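Local atomic coordinates of ZYRO0G01672p (Zygosaccharomyces rouxii, PDB entry 4U8T), a protein that probably reads N6-methyladenosine in messenger RNA through its YTH domain, the part captured here with methylated RNA bound. Residues P133-D136 with M137-V140; S154-I157 with L158-F161. All coordinates share one frame; numbering follows the deposited sequence.

Contact 1 (P133-D136 with M137-V140)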
ATOM      1  N   PRO A 133       1.601  -8.589  15.788  1.00 22.82           N
ATOM      2  CA  PRO A 133       2.331  -8.776  17.040  1.00 17.93           C
ATOM      3  C   PRO A 133       3.012  -7.526  17.563  1.00 18.66           C
ATOM      4  O   PRO A 133       3.054  -7.371  18.757  1.00 22.22           O
ATOM      5  CB  PRO A 133       3.381  -9.818  16.674  1.00 17.10           C
ATOM      6  CG  PRO A 133       2.885 -10.476  15.561  1.00 17.87           C
ATOM      7  CD  PRO A 133       2.107  -9.505  14.761  1.00 24.38           C
ATOM      8  N   ALA A 134       3.571  -6.694  16.694  1.00 18.88           N
ATOM      9  CA  ALA A 134       4.306  -5.513  17.125  1.00 17.07           C
ATOM     10  C   ALA A 134       3.390  -4.307  17.309  1.00 17.93           C
ATOM     11  O   ALA A 134       3.837  -3.214  17.615  1.00 17.50           O
ATOM     12  CB  ALA A 134       5.399  -5.189  16.149  1.00 16.42           C
ATOM     13  N   ASN A 135       2.104  -4.520  17.097  1.00 18.10           N
ATOM     14  CA  ASN A 135       1.116  -3.500  17.298  1.00 14.26           C
ATOM     15  C   ASN A 135       0.102  -3.904  18.333  1.00 17.51           C
ATOM     16  O   ASN A 135      -1.082  -3.747  18.130  1.00 18.83           O
ATOM     17  CB  ASN A 135       0.428  -3.203  15.974  1.00 16.43           C
ATOM     18  CG  ASN A 135      -0.365  -1.931  15.993  1.00 15.99           C
ATOM     19  OD1 ASN A 135      -0.008  -0.975  16.684  1.00 19.96           O
ATOM     20  ND2 ASN A 135      -1.432  -1.896  15.208  1.00 16.24           N
ATOM     21  N   ASP A 136       0.584  -4.462  19.430  1.00 20.52           N
ATOM     22  CA  ASP A 136      -0.216  -4.806  20.600  1.00 18.49           C
ATOM     23  C   ASP A 136      -1.333  -5.775  20.258  1.00 20.93           C
ATOM     24  O   ASP A 136      -2.422  -5.729  20.835  1.00 21.33           O
ATOM     25  CB  ASP A 136      -0.810  -3.563  21.239  1.00 21.43           C
ATOM     26  CG  ASP A 136      -1.107  -3.774  22.686  1.00 26.17           C
ATOM     27  OD1 ASP A 136      -0.341  -4.532  23.283  1.00 25.03           O
ATOM     28  OD2 ASP A 136      -2.107  -3.245  23.215  1.00 30.91           O
HETATM   29  N   MSE A 137      -1.055  -6.628  19.284  1.00 20.65           N
HETATM   30  CA  MSE A 137      -1.985  -7.650  18.825  1.00 19.39           C
HETATM   31  C   MSE A 137      -3.213  -7.073  18.149  1.00 18.70           C
HETATM   32  O   MSE A 137      -4.204  -7.746  18.022  1.00 24.41           O
HETATM   33  CB  MSE A 137      -2.412  -8.549  19.986  1.00 21.91           C
HETATM   34  CG  MSE A 137      -1.289  -9.264  20.694  1.00 22.84           C
HETATM   35 SE   MSE A 137      -0.139 -10.290  19.556  1.00 45.42          SE
HETATM   36  CE  MSE A 137      -1.422 -11.426  18.694  1.00 25.28           C
ATOM     37  N   LYS A 138      -3.165  -5.828  17.720  1.00 18.56           N
ATOM     38  CA  LYS A 138      -4.307  -5.256  17.039  1.00 18.36           C
ATOM     39  C   LYS A 138      -4.419  -5.842  15.633  1.00 20.45           C
ATOM     40  O   LYS A 138      -3.428  -6.192  15.028  1.00 20.41           O
ATOM     41  CB  LYS A 138      -4.203  -3.737  16.968  1.00 15.80           C
ATOM     42  CG  LYS A 138      -4.128  -3.055  18.297  1.00 16.33           C
ATOM     43  CD  LYS A 138      -4.700  -1.687  18.216  1.00 19.74           C
ATOM     44  CE  LYS A 138      -3.840  -0.686  18.930  1.00 25.53           C
ATOM     45  NZ  LYS A 138      -4.505   0.652  18.928  1.00 37.35           N
ATOM     46  N   PRO A 139      -5.645  -5.942  15.117  1.00 19.35           N
ATOM     47  CA  PRO A 139      -5.863  -6.440  13.774  1.00 19.90           C
ATOM     48  C   PRO A 139      -5.253  -5.534  12.720  1.00 18.28           C
ATOM     49  O   PRO A 139      -5.264  -4.345  12.906  1.00 19.77           O
ATOM     50  CB  PRO A 139      -7.383  -6.441  13.659  1.00 20.22           C
ATOM     51  CG  PRO A 139      -7.865  -6.265  14.974  1.00 15.94           C
ATOM     52  CD  PRO A 139      -6.911  -5.591  15.766  1.00 12.26           C
ATOM     53  N   VAL A 140      -4.796  -6.088  11.606  1.00 19.59           N
ATOM     54  CA  VAL A 140      -4.231  -5.285  10.539  1.00 19.81           C
ATOM     55  C   VAL A 140      -5.227  -4.222  10.047  1.00 19.35           C
ATOM     56  O   VAL A 140      -4.841  -3.180   9.533  1.00 20.19           O
ATOM     57  CB  VAL A 140      -3.765  -6.162   9.381  1.00 14.93           C
ATOM     58  CG1 VAL A 140      -4.926  -6.719   8.653  1.00 13.64           C
ATOM     59  CG2 VAL A 140      -2.856  -5.361   8.458  1.00 18.01           C
TER
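N135 and K138 hold the ends of a type I' beta turn. Its one hydrogen bond across the contact runs from K138 N to N135 O at 3.0 Å and is nearly straight, with 163° at the hydrogen, though K138 N approaches from above the plane of the N135 carbonyl. The two corner residues, D136 and M137, both have left-handed backbone angles, as this turn type requires.

The remaining contacts are van der Waals. The lysine stem lies against the same carbonyl that its own amide grips: with K138 CG set beside the backbone N (chi1 -60°), CG comes 3.1 Å from N135 O. The amide of N135 crosses this stem obliquely, and its ND2 lies 3.8 Å from K138 CB. At the second corner, M137, a selenomethionine, bends at both chi2 and chi3 and brings its SE 3.8 Å from P133 CA.

Charge plays a looser part. D136 OD2 and K138 NZ are 6.3 Å apart, so carboxylate and ammonium form no salt bridge, though some weak mutual attraction is plausible.

The contact lies at the surface, and the nearest atom of residues 133-140 is about 5 Å from the bound RNA. The turn joins the two short strands 131-132 and 138-139 into a hairpin, where K138 pairs with I132 and V140 with F130 through the backbone; M137 leans on L131, while N135 reaches Q147 just ahead of strand 148-149.

Contact 2 (S154-I157 with L158-F161)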
ATOM      1  N   SER A 154       1.657 -11.119   5.827  1.00 26.95           N
ATOM      2  CA  SER A 154       1.434 -10.402   4.579  1.00 24.14           C
ATOM      3  C   SER A 154       1.111 -11.290   3.388  1.00 25.85           C
ATOM      4  O   SER A 154       0.265 -10.959   2.569  1.00 28.48           O
ATOM      5  CB  SER A 154       2.657  -9.567   4.229  1.00 22.00           C
ATOM      6  OG  SER A 154       2.817  -8.485   5.101  1.00 22.40           O
ATOM      7  N   LYS A 155       1.835 -12.385   3.258  1.00 27.86           N
ATOM      8  CA  LYS A 155       1.616 -13.318   2.180  1.00 25.82           C
ATOM      9  C   LYS A 155       0.229 -13.944   2.276  1.00 31.38           C
ATOM     10  O   LYS A 155      -0.399 -14.187   1.268  1.00 32.88           O
ATOM     11  CB  LYS A 155       2.714 -14.383   2.161  1.00 26.74           C
ATOM     12  CG  LYS A 155       4.020 -13.863   1.587  1.00 28.05           C
ATOM     13  CD  LYS A 155       5.199 -14.790   1.787  1.00 30.27           C
ATOM     14  CE  LYS A 155       6.470 -14.157   1.244  1.00 33.35           C
ATOM     15  NZ  LYS A 155       7.695 -15.011   1.315  1.00 28.64           N
ATOM     16  N   SER A 156      -0.259 -14.181   3.484  1.00 26.58           N
ATOM     17  CA  SER A 156      -1.620 -14.652   3.636  1.00 30.65           C
ATOM     18  C   SER A 156      -2.632 -13.615   3.148  1.00 34.21           C
ATOM     19  O   SER A 156      -3.627 -13.965   2.530  1.00 38.54           O
ATOM     20  CB  SER A 156      -1.914 -15.017   5.084  1.00 33.65           C
ATOM     21  OG  SER A 156      -1.188 -16.159   5.472  1.00 34.07           O
ATOM     22  N   ILE A 157      -2.390 -12.349   3.460  1.00 30.03           N
ATOM     23  CA  ILE A 157      -3.237 -11.261   3.024  1.00 26.10           C
ATOM     24  C   ILE A 157      -3.166 -11.152   1.504  1.00 29.99           C
ATOM     25  O   ILE A 157      -4.161 -10.916   0.831  1.00 29.54           O
ATOM     26  CB  ILE A 157      -2.811  -9.932   3.673  1.00 25.70           C
ATOM     27  CG1 ILE A 157      -2.991  -9.997   5.178  1.00 22.79           C
ATOM     28  CG2 ILE A 157      -3.578  -8.764   3.096  1.00 26.29           C
ATOM     29  CD1 ILE A 157      -2.504  -8.814   5.886  1.00 16.77           C
ATOM     30  N   LEU A 158      -1.978 -11.314   0.949  1.00 28.80           N
ATOM     31  CA  LEU A 158      -1.857 -11.230  -0.492  1.00 29.65           C
ATOM     32  C   LEU A 158      -2.663 -12.342  -1.157  1.00 35.93           C
ATOM     33  O   LEU A 158      -3.128 -12.181  -2.269  1.00 41.81           O
ATOM     34  CB  LEU A 158      -0.410 -11.299  -0.934  1.00 27.98           C
ATOM     35  CG  LEU A 158       0.444 -10.057  -0.755  1.00 23.06           C
ATOM     36  CD1 LEU A 158       1.773 -10.318  -1.402  1.00 21.21           C
ATOM     37  CD2 LEU A 158      -0.211  -8.852  -1.358  1.00 21.46           C
ATOM     38  N   LYS A 159      -2.782 -13.486  -0.495  1.00 34.78           N
ATOM     39  CA  LYS A 159      -3.606 -14.562  -1.002  1.00 36.73           C
ATOM     40  C   LYS A 159      -5.032 -14.083  -1.152  1.00 35.67           C
ATOM     41  O   LYS A 159      -5.658 -14.345  -2.163  1.00 36.92           O
ATOM     42  CB  LYS A 159      -3.543 -15.800  -0.092  1.00 43.96           C
ATOM     43  CG  LYS A 159      -2.311 -16.690  -0.299  1.00 50.05           C
ATOM     44  CD  LYS A 159      -1.897 -17.400   1.009  1.00 57.90           C
ATOM     45  CE  LYS A 159      -0.555 -18.135   0.876  1.00 62.62           C
ATOM     46  NZ  LYS A 159       0.032 -18.496   2.198  1.00 66.52           N
ATOM     47  N   LEU A 160      -5.544 -13.382  -0.149  1.00 34.47           N
ATOM     48  CA  LEU A 160      -6.897 -12.852  -0.211  1.00 34.21           C
ATOM     49  C   LEU A 160      -7.104 -11.831  -1.331  1.00 34.68           C
ATOM     50  O   LEU A 160      -8.176 -11.739  -1.908  1.00 33.25           O
ATOM     51  CB  LEU A 160      -7.268 -12.233   1.118  1.00 31.10           C
ATOM     52  CG  LEU A 160      -7.622 -13.276   2.171  1.00 32.88           C
ATOM     53  CD1 LEU A 160      -8.334 -12.636   3.327  1.00 29.00           C
ATOM     54  CD2 LEU A 160      -8.461 -14.349   1.570  1.00 40.47           C
ATOM     55  N   PHE A 161      -6.068 -11.084  -1.672  1.00 37.38           N
ATOM     56  CA  PHE A 161      -6.204 -10.127  -2.754  1.00 35.49           C
ATOM     57  C   PHE A 161      -6.302 -10.782  -4.124  1.00 39.42           C
ATOM     58  O   PHE A 161      -6.890 -10.205  -5.029  1.00 42.78           O
ATOM     59  CB  PHE A 161      -5.029  -9.154  -2.764  1.00 33.43           C
ATOM     60  CG  PHE A 161      -5.250  -7.934  -1.937  1.00 29.89           C
ATOM     61  CD1 PHE A 161      -6.068  -6.930  -2.386  1.00 26.15           C
ATOM     62  CD2 PHE A 161      -4.609  -7.766  -0.751  1.00 30.83           C
ATOM     63  CE1 PHE A 161      -6.271  -5.819  -1.653  1.00 25.90           C
ATOM     64  CE2 PHE A 161      -4.803  -6.643  -0.017  1.00 29.94           C
ATOM     65  CZ  PHE A 161      -5.637  -5.668  -0.469  1.00 27.73           C
TER
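The F161 ring meets I157 through CD2 and CE2: I157 CG2 is 4.0 Å from CE2, and I157 O lies obliquely to the ring, 3.6 Å from CD2. The two side chains run side by side and point the same way. With I157 CG1 beside the backbone N (chi1 -64°), the CG2 methyl falls beside the carbonyl carbon, toward the ring one turn further on. The phenyl group also touches F83 and V86 of strand 82-94 and V118 and V122 of strand 111-123.

These eight residues form part of the alpha-helix 151-161, which packs on strands 82-94 and 111-123 of the YTH fold. Within these residues the i to i+4 hydrogen bonds run from L158 N to S154 O at 2.8 Å and from K159 N to K155 O at 3.0 Å; L160 N to S156 O is weak, and F161 N to I157 O measures 3.2 Å.

Side-chain carbons lie close to these same carbonyls. L158 CG is 3.4 Å from S154 O, and the leucine rests on V86 of the sheet. On the outer side K159 stretches beyond CG back toward the start of the helix, laying CD 3.6 Å from K155 O; its NZ stays 4.2 Å from S156 OG. The buried hydroxyl of S154 is satisfied by the carbonyl of P150, in the loop just before the helix, through a hydrogen bond from its OG.

In the fold
From the N terminus the chain first builds the helices and long strands of the main sheet, ending with strand 111-123. It then enters the small hairpin, where contact 1 closes the loop between strands 131-132 and 138-139. Strand 148-149 returns to the edge of the main sheet, and contact 2 follows as successive turns of helix 151-161, closing no loop. The two contacts are in series, neither nested nor crossed, with centres about 17 Å apart. They meet where V140 CG1 lies 4.2 Å from I157 CD1, so the hairpin's exit packs on the helix that in turn lies against strands 82-94 and 111-123.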